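Hypothetical protein TM1012 (Thermotoga maritima, PDB 2FCL) is of unknown function but probably acts as a nucleotidyltransferase, as in the aminoglycoside 2''-adenylyltransferase family. Local coordinates at residues V37-L42 / P138-E143. Residues are numbered along the deposited sequence; the frame is centred on the assembly and turned at random.
Sequences VVTGSL and PVLSLE. With EDO (1,2-ethanediol), chain D.
Val37 meets Pro138 by van der Waals contact, CG1 reaching the proline CB at 4.1 Å. That methyl is turned away from Val37's own carbonyl carbon (chi1 -73°), which brings it to the CB corner of the proline ring, while CG2 comes up to Leu140 CB at 4.4 Å. Val38 carries the polar part of the contact. Its N donates to Pro138 O over 2.9 Å, nearly straight at 172°, although the donor sits 30° out of the carbonyl plane. Its O receives Leu140 N at 3.3 Å in a weak, bent bond, and Val139 CA adds a C-H contact of 3.5 Å to the same oxygen. Bonding to the residues flanking Val139 makes this a single parallel bridge. It adds 138-140 beside strand 36-39, whose other neighbour in the sheet is strand 57-60, paired through Val37 with Gln59 and Thr39 with Asp57. Thr39 closes the apolar row: its CG2 packs 3.7 Å from Leu140 CD2, the two side chains running side by side. The chain then turns through Gly40 into helix 40-46, and Gly40 N is held by Glu145 of helix 142-149. Ser41 OG faces a 1,2-ethanediol, probably from the crystallisation liquor, whose detailed placement is doubtful. A Gly-Ser pair at this strand-helix junction is consistent with the Gly-Ser signature of the nucleotidyltransferase fold. The chemistry is that of a buried edge pairing: one bridge bond is short and nearly straight and the other weak, and apolar contacts of Val37 and Thr39 with Pro138 and Leu140 flank them where the chain approaches helix 142-149.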
loop_
_atom_site.group_PDB
_atom_site.type_symbol
_atom_site.label_atom_id
_atom_site.label_comp_id
_atom_site.label_asym_id
_atom_site.label_seq_id
_atom_site.Cartn_x
_atom_site.Cartn_y
_atom_site.Cartn_z
ATOM N N VAL A 37 1.531 4.457 -4.054
ATOM C CA VAL A 37 2.645 3.726 -3.477
ATOM C C VAL A 37 2.158 2.326 -3.106
ATOM O O VAL A 37 1.015 2.142 -2.684
ATOM C CB VAL A 37 3.244 4.370 -2.207
ATOM C CG1 VAL A 37 4.027 5.608 -2.540
ATOM C CG2 VAL A 37 2.194 4.619 -1.156
ATOM N N VAL A 38 3.039 1.354 -3.231
ATOM C CA VAL A 38 2.822 0.035 -2.655
ATOM C C VAL A 38 3.161 0.152 -1.169
ATOM O O VAL A 38 4.151 0.783 -0.789
ATOM C CB VAL A 38 3.714 -1.025 -3.337
ATOM C CG1 VAL A 38 3.443 -2.402 -2.772
ATOM C CG2 VAL A 38 3.492 -1.016 -4.856
ATOM N N THR A 39 2.323 -0.460 -0.342
ATOM C CA THR A 39 2.494 -0.451 1.104
ATOM C C THR A 39 2.361 -1.855 1.639
ATOM O O THR A 39 2.077 -2.778 0.907
ATOM C CB THR A 39 1.481 0.478 1.801
ATOM O OG1 THR A 39 0.159 -0.061 1.759
ATOM C CG2 THR A 39 1.467 1.824 1.156
ATOM N N GLY A 40 2.636 -2.040 2.920
ATOM C CA GLY A 40 2.440 -3.338 3.541
ATOM C C GLY A 40 3.399 -4.385 3.040
ATOM O O GLY A 40 4.515 -4.089 2.613
ATOM N N SER A 41 2.985 -5.642 3.112
ATOM C CA SER A 41 3.921 -6.748 2.938
ATOM C C SER A 41 4.719 -6.740 1.622
ATOM O O SER A 41 5.908 -7.030 1.616
ATOM C CB SER A 41 3.221 -8.095 3.151
ATOM O OG SER A 41 2.255 -8.368 2.158
ATOM N N LEU A 42 4.097 -6.394 0.499
ATOM C CA LEU A 42 4.820 -6.405 -0.749
ATOM C C LEU A 42 5.871 -5.296 -0.752
ATOM O O LEU A 42 6.958 -5.482 -1.263
ATOM C CB LEU A 42 3.881 -6.284 -1.954
ATOM C CG LEU A 42 4.580 -6.289 -3.320
ATOM C CD1 LEU A 42 5.416 -7.529 -3.587
ATOM C CD2 LEU A 42 3.544 -6.110 -4.415
ATOM N N PRO A 138 7.027 2.644 -6.810
ATOM C CA PRO A 138 6.947 3.517 -5.662
ATOM C C PRO A 138 6.536 2.735 -4.420
ATOM O O PRO A 138 5.572 1.962 -4.477
ATOM C CB PRO A 138 5.869 4.514 -6.073
ATOM C CG PRO A 138 4.939 3.730 -6.975
ATOM C CD PRO A 138 5.822 2.738 -7.666
ATOM N N VAL A 139 7.264 2.950 -3.322
ATOM C CA VAL A 139 7.016 2.264 -2.068
ATOM C C VAL A 139 7.080 3.264 -0.933
ATOM O O VAL A 139 7.606 4.363 -1.077
ATOM C CB VAL A 139 8.020 1.113 -1.798
ATOM C CG1 VAL A 139 7.954 0.047 -2.874
ATOM C CG2 VAL A 139 9.441 1.647 -1.692
ATOM N N LEU A 140 6.519 2.861 0.191
ATOM C CA LEU A 140 6.399 3.710 1.338
ATOM C C LEU A 140 7.568 3.468 2.300
ATOM O O LEU A 140 7.988 2.349 2.534
ATOM C CB LEU A 140 5.053 3.410 2.026
ATOM C CG LEU A 140 4.579 4.362 3.126
ATOM C CD1 LEU A 140 4.602 5.794 2.669
ATOM C CD2 LEU A 140 3.182 3.985 3.554
ATOM N N SER A 141 8.098 4.545 2.852
ATOM C CA SER A 141 9.135 4.494 3.880
ATOM C C SER A 141 8.877 3.448 4.963
ATOM O O SER A 141 7.804 3.449 5.553
ATOM C CB SER A 141 9.206 5.866 4.561
ATOM O OG SER A 141 9.948 5.836 5.757
ATOM N N LEU A 142 9.860 2.586 5.218
ATOM C CA LEU A 142 9.734 1.567 6.268
ATOM C C LEU A 142 9.629 2.199 7.651
ATOM O O LEU A 142 8.875 1.727 8.485
ATOM C CB LEU A 142 10.916 0.602 6.236
ATOM C CG LEU A 142 11.007 -0.262 4.978
ATOM C CD1 LEU A 142 12.251 -1.144 5.008
ATOM C CD2 LEU A 142 9.776 -1.115 4.799
ATOM N N GLU A 143 10.362 3.282 7.881
ATOM C CA GLU A 143 10.272 3.991 9.157
ATOM C C GLU A 143 8.870 4.533 9.372
ATOM O O GLU A 143 8.315 4.442 10.481
ATOM C CB GLU A 143 11.310 5.114 9.251
ATOM C CG GLU A 143 12.752 4.630 9.341
ATOM C CD GLU A 143 13.082 3.940 10.659
ATOM O OE1 GLU A 143 12.205 3.867 11.547
ATOM O OE2 GLU A 143 14.221 3.449 10.793
HETATM C C1 EDO D . 1.113 -6.630 0.354
HETATM O O1 EDO D . 0.123 -6.828 1.399
HETATM C C2 EDO D . 1.230 -5.138 0.112
HETATM O O2 EDO D . 1.417 -4.521 -1.132
#